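Long-range contact in glycoside Hydrolase (Bacteroides plebeius, PDB 5T3B), which probably hydrolyses glycosidic bonds in carbohydrates, as a family 50 glycoside hydrolase from a human gut Bacteroidetes bacterium: residues E31-V45 and I56-G68. Residues are numbered along the deposited sequence; the frame is centred on the assembly and turned at random.
Sequences ETYPNSTKQYQPIIV and IEAKTRILPYLVG. With EDO (1,2-ethanediol), chain P; EDO (1,2-ethanediol), chain H.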
ATOM      1  N   GLU A  31      13.374 -24.268 -12.583  1.00 17.19           N
ATOM      2  CA  GLU A  31      12.588 -23.810 -13.709  1.00 15.63           C
ATOM      3  C   GLU A  31      12.610 -22.260 -13.739  1.00 15.23           C
ATOM      4  O   GLU A  31      12.959 -21.632 -12.754  1.00 15.35           O
ATOM      5  CB  GLU A  31      11.189 -24.363 -13.696  1.00 21.40           C
ATOM      6  CG  GLU A  31      10.359 -23.917 -12.546  1.00 19.98           C
ATOM      7  CD  GLU A  31       8.946 -24.537 -12.518  1.00 22.60           C
ATOM      8  OE1 GLU A  31       8.757 -25.696 -12.114  1.00 25.25           O
ATOM      9  OE2 GLU A  31       8.008 -23.905 -12.987  1.00 27.83           O
ATOM     10  N   THR A  32      12.245 -21.683 -14.862  1.00 15.96           N
ATOM     11  CA  THR A  32      12.233 -20.247 -15.018  1.00 14.17           C
ATOM     12  C   THR A  32      10.938 -19.686 -14.387  1.00 13.85           C
ATOM     13  O   THR A  32       9.849 -20.149 -14.651  1.00 16.95           O
ATOM     14  CB  THR A  32      12.296 -19.848 -16.501  1.00 15.30           C
ATOM     15  OG1 THR A  32      13.498 -20.427 -17.011  1.00 19.39           O
ATOM     16  CG2 THR A  32      12.337 -18.360 -16.601  1.00 17.86           C
ATOM     17  N   TYR A  33      11.114 -18.706 -13.504  1.00 13.15           N
ATOM     18  CA  TYR A  33       9.917 -18.096 -12.876  1.00 13.04           C
ATOM     19  C   TYR A  33       9.132 -17.347 -13.988  1.00 12.70           C
ATOM     20  O   TYR A  33       9.739 -16.687 -14.843  1.00 14.97           O
ATOM     21  CB  TYR A  33      10.383 -17.212 -11.745  1.00 12.55           C
ATOM     22  CG  TYR A  33       9.212 -16.622 -10.974  1.00 12.06           C
ATOM     23  CD1 TYR A  33       8.607 -17.330  -9.946  1.00 13.26           C
ATOM     24  CD2 TYR A  33       8.723 -15.352 -11.251  1.00 13.39           C
ATOM     25  CE1 TYR A  33       7.558 -16.785  -9.227  1.00 11.30           C
ATOM     26  CE2 TYR A  33       7.660 -14.814 -10.539  1.00 12.81           C
ATOM     27  CZ  TYR A  33       7.083 -15.536  -9.525  1.00 11.26           C
ATOM     28  OH  TYR A  33       6.031 -15.003  -8.753  1.00 12.81           O
ATOM     29  N   PRO A  34       7.785 -17.406 -13.959  1.00 14.28           N
ATOM     30  CA  PRO A  34       7.022 -16.761 -15.064  1.00 16.08           C
ATOM     31  C   PRO A  34       7.364 -15.264 -15.204  1.00 15.65           C
ATOM     32  O   PRO A  34       7.451 -14.526 -14.214  1.00 16.91           O
ATOM     33  CB  PRO A  34       5.576 -16.959 -14.653  1.00 17.74           C
ATOM     34  CG  PRO A  34       5.597 -18.192 -13.850  1.00 18.47           C
ATOM     35  CD  PRO A  34       6.871 -18.118 -13.071  1.00 16.13           C
ATOM     36  N   ASN A  35       7.603 -14.852 -16.450  1.00 16.15           N
ATOM     37  CA  ASN A  35       7.858 -13.461 -16.747  1.00 16.90           C
ATOM     38  C   ASN A  35       9.163 -12.909 -16.194  1.00 16.86           C
ATOM     39  O   ASN A  35       9.368 -11.748 -16.149  1.00 19.37           O
ATOM     40  CB  ASN A  35       6.667 -12.570 -16.383  1.00 19.67           C
ATOM     41  CG  ASN A  35       5.387 -13.054 -16.976  1.00 24.24           C
ATOM     42  OD1 ASN A  35       4.411 -13.306 -16.239  1.00 28.67           O
ATOM     43  ND2 ASN A  35       5.371 -13.264 -18.298  1.00 26.50           N
ATOM     44  N   SER A  36      10.095 -13.802 -15.903  1.00 15.79           N
ATOM     45  CA  SER A  36      11.403 -13.517 -15.386  1.00 14.75           C
ATOM     46  C   SER A  36      12.452 -14.241 -16.215  1.00 14.76           C
ATOM     47  O   SER A  36      12.187 -15.223 -16.886  1.00 16.70           O
ATOM     48  CB  SER A  36      11.503 -14.001 -13.966  1.00 14.70           C
ATOM     49  OG  SER A  36      12.724 -13.638 -13.342  1.00 15.63           O
ATOM     50  N   THR A  37      13.654 -13.735 -16.141  1.00 15.59           N
ATOM     51  CA  THR A  37      14.823 -14.423 -16.662  1.00 16.34           C
ATOM     52  C   THR A  37      15.471 -15.311 -15.606  1.00 15.86           C
ATOM     53  O   THR A  37      16.375 -16.073 -15.929  1.00 20.31           O
ATOM     54  CB  THR A  37      15.909 -13.434 -17.120  1.00 21.16           C
ATOM     55  OG1 THR A  37      16.252 -12.626 -15.988  1.00 23.81           O
ATOM     56  CG2 THR A  37      15.390 -12.535 -18.234  1.00 25.46           C
ATOM     57  N   LYS A  38      15.011 -15.222 -14.355  1.00 13.90           N
ATOM     58  CA  LYS A  38      15.654 -15.995 -13.290  1.00 13.87           C
ATOM     59  C   LYS A  38      14.946 -17.320 -12.992  1.00 13.91           C
ATOM     60  O   LYS A  38      13.719 -17.415 -13.005  1.00 14.10           O
ATOM     61  CB  LYS A  38      15.684 -15.182 -12.025  1.00 13.97           C
ATOM     62  CG  LYS A  38      16.376 -13.848 -12.146  1.00 16.14           C
ATOM     63  CD  LYS A  38      17.846 -13.959 -12.565  1.00 16.83           C
ATOM     64  CE  LYS A  38      18.456 -12.578 -12.474  1.00 23.42           C
ATOM     65  NZ  LYS A  38      19.813 -12.422 -13.008  1.00 31.16           N
ATOM     66  N   GLN A  39      15.776 -18.318 -12.709  1.00 14.30           N
ATOM     67  CA  GLN A  39      15.314 -19.593 -12.330  1.00 14.67           C
ATOM     68  C   GLN A  39      15.137 -19.754 -10.825  1.00 13.80           C
ATOM     69  O   GLN A  39      15.719 -19.000 -10.041  1.00 16.12           O
ATOM     70  CB  GLN A  39      16.202 -20.701 -12.877  1.00 17.14           C
ATOM     71  CG  GLN A  39      16.353 -20.818 -14.369  1.00 19.89           C
ATOM     72  CD  GLN A  39      17.211 -22.115 -14.618  1.00 30.55           C
ATOM     73  OE1 GLN A  39      18.321 -22.231 -14.125  1.00 42.77           O
ATOM     74  NE2 GLN A  39      16.608 -23.096 -15.207  1.00 43.12           N
ATOM     75  N   TYR A  40      14.318 -20.741 -10.453  1.00 14.37           N
ATOM     76  CA  TYR A  40      14.133 -21.082  -9.040  1.00 14.15           C
ATOM     77  C   TYR A  40      13.820 -22.526  -8.926  1.00 14.17           C
ATOM     78  O   TYR A  40      13.368 -23.132  -9.908  1.00 14.57           O
ATOM     79  CB  TYR A  40      13.044 -20.208  -8.400  1.00 14.73           C
ATOM     80  CG  TYR A  40      11.615 -20.562  -8.713  1.00 13.86           C
ATOM     81  CD1 TYR A  40      11.117 -20.493 -10.047  1.00 14.17           C
ATOM     82  CD2 TYR A  40      10.746 -20.972  -7.709  1.00 13.18           C
ATOM     83  CE1 TYR A  40       9.788 -20.818 -10.343  1.00 16.02           C
ATOM     84  CE2 TYR A  40       9.420 -21.284  -8.005  1.00 13.26           C
ATOM     85  CZ  TYR A  40       8.955 -21.227  -9.305  1.00 16.10           C
ATOM     86  OH  TYR A  40       7.625 -21.541  -9.556  1.00 17.37           O
ATOM     87  N   GLN A  41      14.021 -23.064  -7.724  1.00 13.40           N
ATOM     88  CA  GLN A  41      13.552 -24.415  -7.434  1.00 13.72           C
ATOM     89  C   GLN A  41      12.269 -24.344  -6.616  1.00 12.23           C
ATOM     90  O   GLN A  41      12.284 -23.854  -5.502  1.00 14.00           O
ATOM     91  CB  GLN A  41      14.605 -25.179  -6.700  1.00 14.00           C
ATOM     92  CG  GLN A  41      15.848 -25.389  -7.491  1.00 19.81           C
ATOM     93  CD  GLN A  41      16.767 -26.291  -6.739  1.00 26.10           C
ATOM     94  OE1 GLN A  41      17.597 -25.803  -6.018  1.00 33.91           O
ATOM     95  NE2 GLN A  41      16.525 -27.637  -6.804  1.00 29.84           N
ATOM     96  N   PRO A  42      11.146 -24.767  -7.196  1.00 12.68           N
ATOM     97  CA  PRO A  42       9.864 -24.507  -6.554  1.00 13.65           C
ATOM     98  C   PRO A  42       9.580 -25.416  -5.372  1.00 12.79           C
ATOM     99  O   PRO A  42      10.017 -26.590  -5.315  1.00 15.52           O
ATOM    100  CB  PRO A  42       8.847 -24.721  -7.649  1.00 15.32           C
ATOM    101  CG  PRO A  42       9.537 -25.588  -8.669  1.00 21.24           C
ATOM    102  CD  PRO A  42      10.976 -25.355  -8.535  1.00 14.93           C
ATOM    103  N   ILE A  43       8.872 -24.853  -4.401  1.00 12.56           N
ATOM    104  CA  ILE A  43       8.179 -25.631  -3.370  1.00 13.05           C
ATOM    105  C   ILE A  43       6.682 -25.531  -3.528  1.00 11.63           C
ATOM    106  O   ILE A  43       6.178 -24.665  -4.257  1.00 13.11           O
ATOM    107  CB  ILE A  43       8.658 -25.228  -1.930  1.00 13.03           C
ATOM    108  CG1 ILE A  43       8.292 -23.792  -1.587  1.00 13.48           C
ATOM    109  CG2 ILE A  43      10.144 -25.447  -1.745  1.00 14.77           C
ATOM    110  CD1 ILE A  43       8.275 -23.494  -0.096  1.00 14.86           C
ATOM    111  N   ILE A  44       5.978 -26.356  -2.776  1.00 12.35           N
ATOM    112  CA  ILE A  44       4.545 -26.303  -2.707  1.00 12.24           C
ATOM    113  C   ILE A  44       4.138 -25.670  -1.343  1.00 12.27           C
ATOM    114  O   ILE A  44       4.639 -26.068  -0.305  1.00 14.21           O
ATOM    115  CB  ILE A  44       3.912 -27.668  -2.798  1.00 16.13           C
ATOM    116  CG1 ILE A  44       4.086 -28.188  -4.211  1.00 20.14           C
ATOM    117  CG2 ILE A  44       2.426 -27.648  -2.418  1.00 19.21           C
ATOM    118  CD1 ILE A  44       3.474 -27.386  -5.386  1.00 24.11           C
ATOM    119  N   VAL A  45       3.252 -24.673  -1.427  1.00 11.56           N
ATOM    120  CA  VAL A  45       2.613 -24.111  -0.249  1.00 11.25           C
ATOM    121  C   VAL A  45       1.115 -24.268  -0.438  1.00 10.98           C
ATOM    122  O   VAL A  45       0.565 -23.939  -1.496  1.00 12.30           O
ATOM    123  CB  VAL A  45       2.960 -22.635  -0.023  1.00 11.74           C
ATOM    124  CG1 VAL A  45       2.135 -22.049   1.083  1.00 11.92           C
ATOM    125  CG2 VAL A  45       4.444 -22.492   0.247  1.00 12.54           C
ATOM    126  N   ILE A  56      -5.573 -25.546  -1.737  1.00 12.69           N
ATOM    127  CA  ILE A  56      -4.932 -25.927  -2.947  1.00 13.47           C
ATOM    128  C   ILE A  56      -3.436 -25.914  -2.799  1.00 14.06           C
ATOM    129  O   ILE A  56      -2.924 -25.209  -1.940  1.00 17.07           O
ATOM    130  CB  ILE A  56      -5.308 -25.068  -4.145  1.00 18.55           C
ATOM    131  CG1 ILE A  56      -4.837 -23.634  -3.996  1.00 20.49           C
ATOM    132  CG2 ILE A  56      -6.788 -25.031  -4.285  1.00 22.79           C
ATOM    133  CD1 ILE A  56      -4.034 -23.111  -5.123  1.00 26.42           C
ATOM    134  N   GLU A  57      -2.727 -26.573  -3.713  1.00 12.97           N
ATOM    135  CA  GLU A  57      -1.277 -26.573  -3.731  1.00 14.66           C
ATOM    136  C   GLU A  57      -0.757 -25.570  -4.722  1.00 15.27           C
ATOM    137  O   GLU A  57      -1.065 -25.637  -5.900  1.00 20.95           O
ATOM    138  CB  GLU A  57      -0.782 -27.955  -4.153  1.00 16.82           C
ATOM    139  CG  GLU A  57      -1.110 -29.040  -3.116  1.00 20.45           C
ATOM    140  CD  GLU A  57      -0.583 -30.414  -3.410  1.00 31.42           C
ATOM    141  OE1 GLU A  57      -0.219 -30.682  -4.545  1.00 43.64           O
ATOM    142  OE2 GLU A  57      -0.558 -31.224  -2.482  1.00 47.53           O
ATOM    143  N   ALA A  58       0.050 -24.625  -4.254  1.00 13.67           N
ATOM    144  CA  ALA A  58       0.587 -23.541  -5.021  1.00 14.09           C
ATOM    145  C   ALA A  58       2.104 -23.606  -5.139  1.00 11.00           C
ATOM    146  O   ALA A  58       2.805 -23.660  -4.123  1.00 12.81           O
ATOM    147  CB  ALA A  58       0.193 -22.197  -4.409  1.00 14.43           C
ATOM    148  N   LYS A  59       2.571 -23.569  -6.381  1.00 13.42           N
ATOM    149  CA  LYS A  59       4.003 -23.437  -6.612  1.00 12.83           C
ATOM    150  C   LYS A  59       4.479 -22.127  -6.077  1.00 12.81           C
ATOM    151  O   LYS A  59       3.896 -21.051  -6.346  1.00 14.27           O
ATOM    152  CB  LYS A  59       4.369 -23.584  -8.074  1.00 18.17           C
ATOM    153  CG  LYS A  59       4.522 -24.970  -8.604  1.00 23.44           C
ATOM    154  CD  LYS A  59       5.172 -24.836 -10.018  1.00 28.24           C
ATOM    155  CE  LYS A  59       5.500 -26.138 -10.554  1.00 31.77           C
ATOM    156  NZ  LYS A  59       5.801 -25.829 -11.963  1.00 31.76           N
ATOM    157  N   THR A  60       5.549 -22.155  -5.312  1.00 10.78           N
ATOM    158  CA  THR A  60       6.012 -20.966  -4.581  1.00 10.84           C
ATOM    159  C   THR A  60       7.530 -20.842  -4.700  1.00 10.52           C
ATOM    160  O   THR A  60       8.267 -21.842  -4.634  1.00 12.59           O
ATOM    161  CB  THR A  60       5.550 -21.130  -3.110  1.00 11.29           C
ATOM    162  OG1 THR A  60       4.144 -21.286  -3.079  1.00 12.31           O
ATOM    163  CG2 THR A  60       5.874 -20.027  -2.236  1.00 12.50           C
ATOM    164  N   ARG A  61       7.976 -19.596  -4.773  1.00 10.45           N
ATOM    165  CA  ARG A  61       9.358 -19.193  -4.869  1.00  9.97           C
ATOM    166  C   ARG A  61       9.772 -18.632  -3.530  1.00  9.93           C
ATOM    167  O   ARG A  61       9.252 -17.583  -3.113  1.00 10.93           O
ATOM    168  CB  ARG A  61       9.550 -18.153  -5.995  1.00 11.45           C
ATOM    169  CG  ARG A  61      11.002 -17.719  -6.140  1.00 11.51           C
ATOM    170  CD  ARG A  61      11.227 -16.932  -7.419  1.00 11.64           C
ATOM    171  NE  ARG A  61      10.514 -15.652  -7.417  1.00 10.17           N
ATOM    172  CZ  ARG A  61      10.707 -14.674  -8.292  1.00 11.44           C
ATOM    173  NH1 ARG A  61      11.697 -14.740  -9.175  1.00 12.32           N
ATOM    174  NH2 ARG A  61       9.943 -13.609  -8.229  1.00 11.48           N
ATOM    175  N   ILE A  62      10.774 -19.243  -2.886  1.00 10.49           N
ATOM    176  CA  ILE A  62      11.306 -18.719  -1.668  1.00 10.09           C
ATOM    177  C   ILE A  62      12.813 -18.372  -1.816  1.00 10.51           C
ATOM    178  O   ILE A  62      13.510 -18.904  -2.686  1.00 11.69           O
ATOM    179  CB  ILE A  62      11.068 -19.632  -0.434  1.00 10.51           C
ATOM    180  CG1 ILE A  62      11.732 -20.998  -0.574  1.00 10.94           C
ATOM    181  CG2 ILE A  62       9.592 -19.798  -0.162  1.00 11.67           C
ATOM    182  CD1 ILE A  62      11.767 -21.797   0.730  1.00 11.38           C
ATOM    183  N   LEU A  63      13.297 -17.528  -0.919  1.00 10.17           N
ATOM    184  CA  LEU A  63      14.630 -16.949  -1.043  1.00 10.97           C
ATOM    185  C   LEU A  63      15.772 -17.985  -1.102  1.00 11.72           C
ATOM    186  O   LEU A  63      16.659 -17.832  -1.965  1.00 13.40           O
ATOM    187  CB  LEU A  63      14.855 -15.909   0.014  1.00 11.37           C
ATOM    188  CG  LEU A  63      16.109 -15.074  -0.137  1.00 11.18           C
ATOM    189  CD1 LEU A  63      16.132 -14.247  -1.422  1.00 13.44           C
ATOM    190  CD2 LEU A  63      16.280 -14.165   1.074  1.00 12.64           C
ATOM    191  N   PRO A  64      15.722 -19.043  -0.291  1.00 11.82           N
ATOM    192  CA  PRO A  64      16.797 -20.046  -0.349  1.00 13.60           C
ATOM    193  C   PRO A  64      16.925 -20.770  -1.672  1.00 13.05           C
ATOM    194  O   PRO A  64      17.965 -21.377  -1.921  1.00 16.25           O
ATOM    195  CB  PRO A  64      16.372 -21.012   0.757  1.00 14.51           C
ATOM    196  CG  PRO A  64      15.610 -20.195   1.717  1.00 13.19           C
ATOM    197  CD  PRO A  64      14.825 -19.303   0.858  1.00 12.05           C
ATOM    198  N   TYR A  65      15.894 -20.715  -2.522  1.00 12.80           N
ATOM    199  CA  TYR A  65      15.834 -21.523  -3.724  1.00 13.21           C
ATOM    200  C   TYR A  65      15.858 -20.716  -5.000  1.00 16.02           C
ATOM    201  O   TYR A  65      15.483 -21.186  -6.069  1.00 17.15           O
ATOM    202  CB  TYR A  65      14.607 -22.454  -3.628  1.00 14.28           C
ATOM    203  CG  TYR A  65      14.704 -23.497  -2.499  1.00 13.32           C
ATOM    204  CD1 TYR A  65      15.915 -24.034  -2.107  1.00 14.29           C
ATOM    205  CD2 TYR A  65      13.548 -23.918  -1.835  1.00 12.99           C
ATOM    206  CE1 TYR A  65      15.996 -24.985  -1.105  1.00 15.08           C
ATOM    207  CE2 TYR A  65      13.614 -24.893  -0.866  1.00 13.32           C
ATOM    208  CZ  TYR A  65      14.851 -25.432  -0.506  1.00 15.20           C
ATOM    209  OH  TYR A  65      14.892 -26.413   0.439  1.00 15.95           O
ATOM    210  N   LEU A  66      16.281 -19.467  -4.890  1.00 14.07           N
ATOM    211  CA  LEU A  66      16.580 -18.662  -6.070  1.00 15.54           C
ATOM    212  C   LEU A  66      17.874 -19.053  -6.692  1.00 17.80           C
ATOM    213  O   LEU A  66      18.882 -19.105  -6.029  1.00 24.36           O
ATOM    214  CB  LEU A  66      16.872 -17.278  -5.645  1.00 19.52           C
ATOM    215  CG  LEU A  66      15.791 -16.533  -5.190  1.00 16.48           C
ATOM    216  CD1 LEU A  66      16.139 -14.973  -5.213  1.00 17.07           C
ATOM    217  CD2 LEU A  66      14.536 -16.725  -5.977  1.00 22.20           C
ATOM    218  N   VAL A  67      17.841 -19.422  -7.967  1.00 17.08           N
ATOM    219  CA  VAL A  67      19.078 -19.883  -8.620  1.00 18.33           C
ATOM    220  C   VAL A  67      19.973 -18.675  -8.929  1.00 16.20           C
ATOM    221  O   VAL A  67      19.523 -17.709  -9.569  1.00 17.39           O
ATOM    222  CB  VAL A  67      18.751 -20.679  -9.926  1.00 19.97           C
ATOM    223  CG1 VAL A  67      20.017 -21.021 -10.715  1.00 23.78           C
ATOM    224  CG2 VAL A  67      17.928 -21.931  -9.594  1.00 23.66           C
ATOM    225  N   GLY A  68      21.215 -18.717  -8.481  1.00 17.13           N
ATOM    226  CA  GLY A  68      22.160 -17.663  -8.768  1.00 17.96           C
ATOM    227  C   GLY A  68      22.200 -16.602  -7.705  1.00 16.79           C
ATOM    228  O   GLY A  68      22.880 -15.608  -7.920  1.00 18.12           O
TER
HETATM  229  C1  EDO P 514       4.401 -18.881 -10.437  1.00 35.79           C
HETATM  230  O1  EDO P 514       3.914 -17.528 -10.309  1.00 48.68           O
HETATM  231  C2  EDO P 514       4.419 -19.520  -9.073  1.00 34.82           C
HETATM  232  O2  EDO P 514       5.732 -19.781  -8.433  1.00 24.40           O
HETATM  233  C1  EDO H 506       3.771 -14.414 -11.776  1.00 32.69           C
HETATM  234  O1  EDO H 506       3.095 -15.357 -12.572  1.00 37.12           O
HETATM  235  C2  EDO H 506       4.610 -13.461 -12.600  1.00 25.01           C
HETATM  236  O2  EDO H 506       3.697 -12.766 -13.516  1.00 18.73           O
HETATM  237  O   HOH W   1      13.330 -16.944 -10.091  1.00 14.31           O
HETATM  238  O   HOH W   2      18.530 -17.784 -12.277  1.00 18.76           O
HETATM  239  O   HOH W   3      11.021 -21.989  -3.924  1.00 12.47           O
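The antiparallel beta hairpin formed by strands 39-48 and 56-60 is held by two reciprocal backbone pairs, Ile43 with Thr60 and Val45 with Ala58; Val45 N reaches Ala58 O at 2.9 Å, nearly straight at 173°. Thr60 OG1 gives that same Ala58 O a second bond from above its carbonyl plane. Beyond Thr60 the strands part around water 3, which joins Gln41 O and Thr60 O to Ile62 N, and pairing resumes where Gln41 N meets Tyr65 O (2.9 Å) and Val67 N meets Gln39 O.

The Arg61 side chain leaves the strand end toward Tyr40 and Tyr33. With CG anti to the backbone N (chi1 -179°), its aliphatic part runs past the Tyr40 ring, CB lying 3.5 Å from Tyr40 CD2, and a bend at chi3 lays the guanidinium flat on Tyr33. Arg61 CZ sits 3.5 Å over the ring centroid, planes 2° apart, while Pro34 CD lies over the rim of the opposite face. A salt bridge from NH2 to Glu428 and water 1 at NH1 fix its rotation.

On the Ile44 face, the extended Lys59 chain brings NZ in a salt bridge to both oxygens of Glu31, 3.0 Å from OE1, and each oxygen accepts through its syn lone pair. The Arg61-Tyr33 stack is a classic cation-pi pair, set beside an antiparallel beta hairpin whose pairing is interrupted and then resumes.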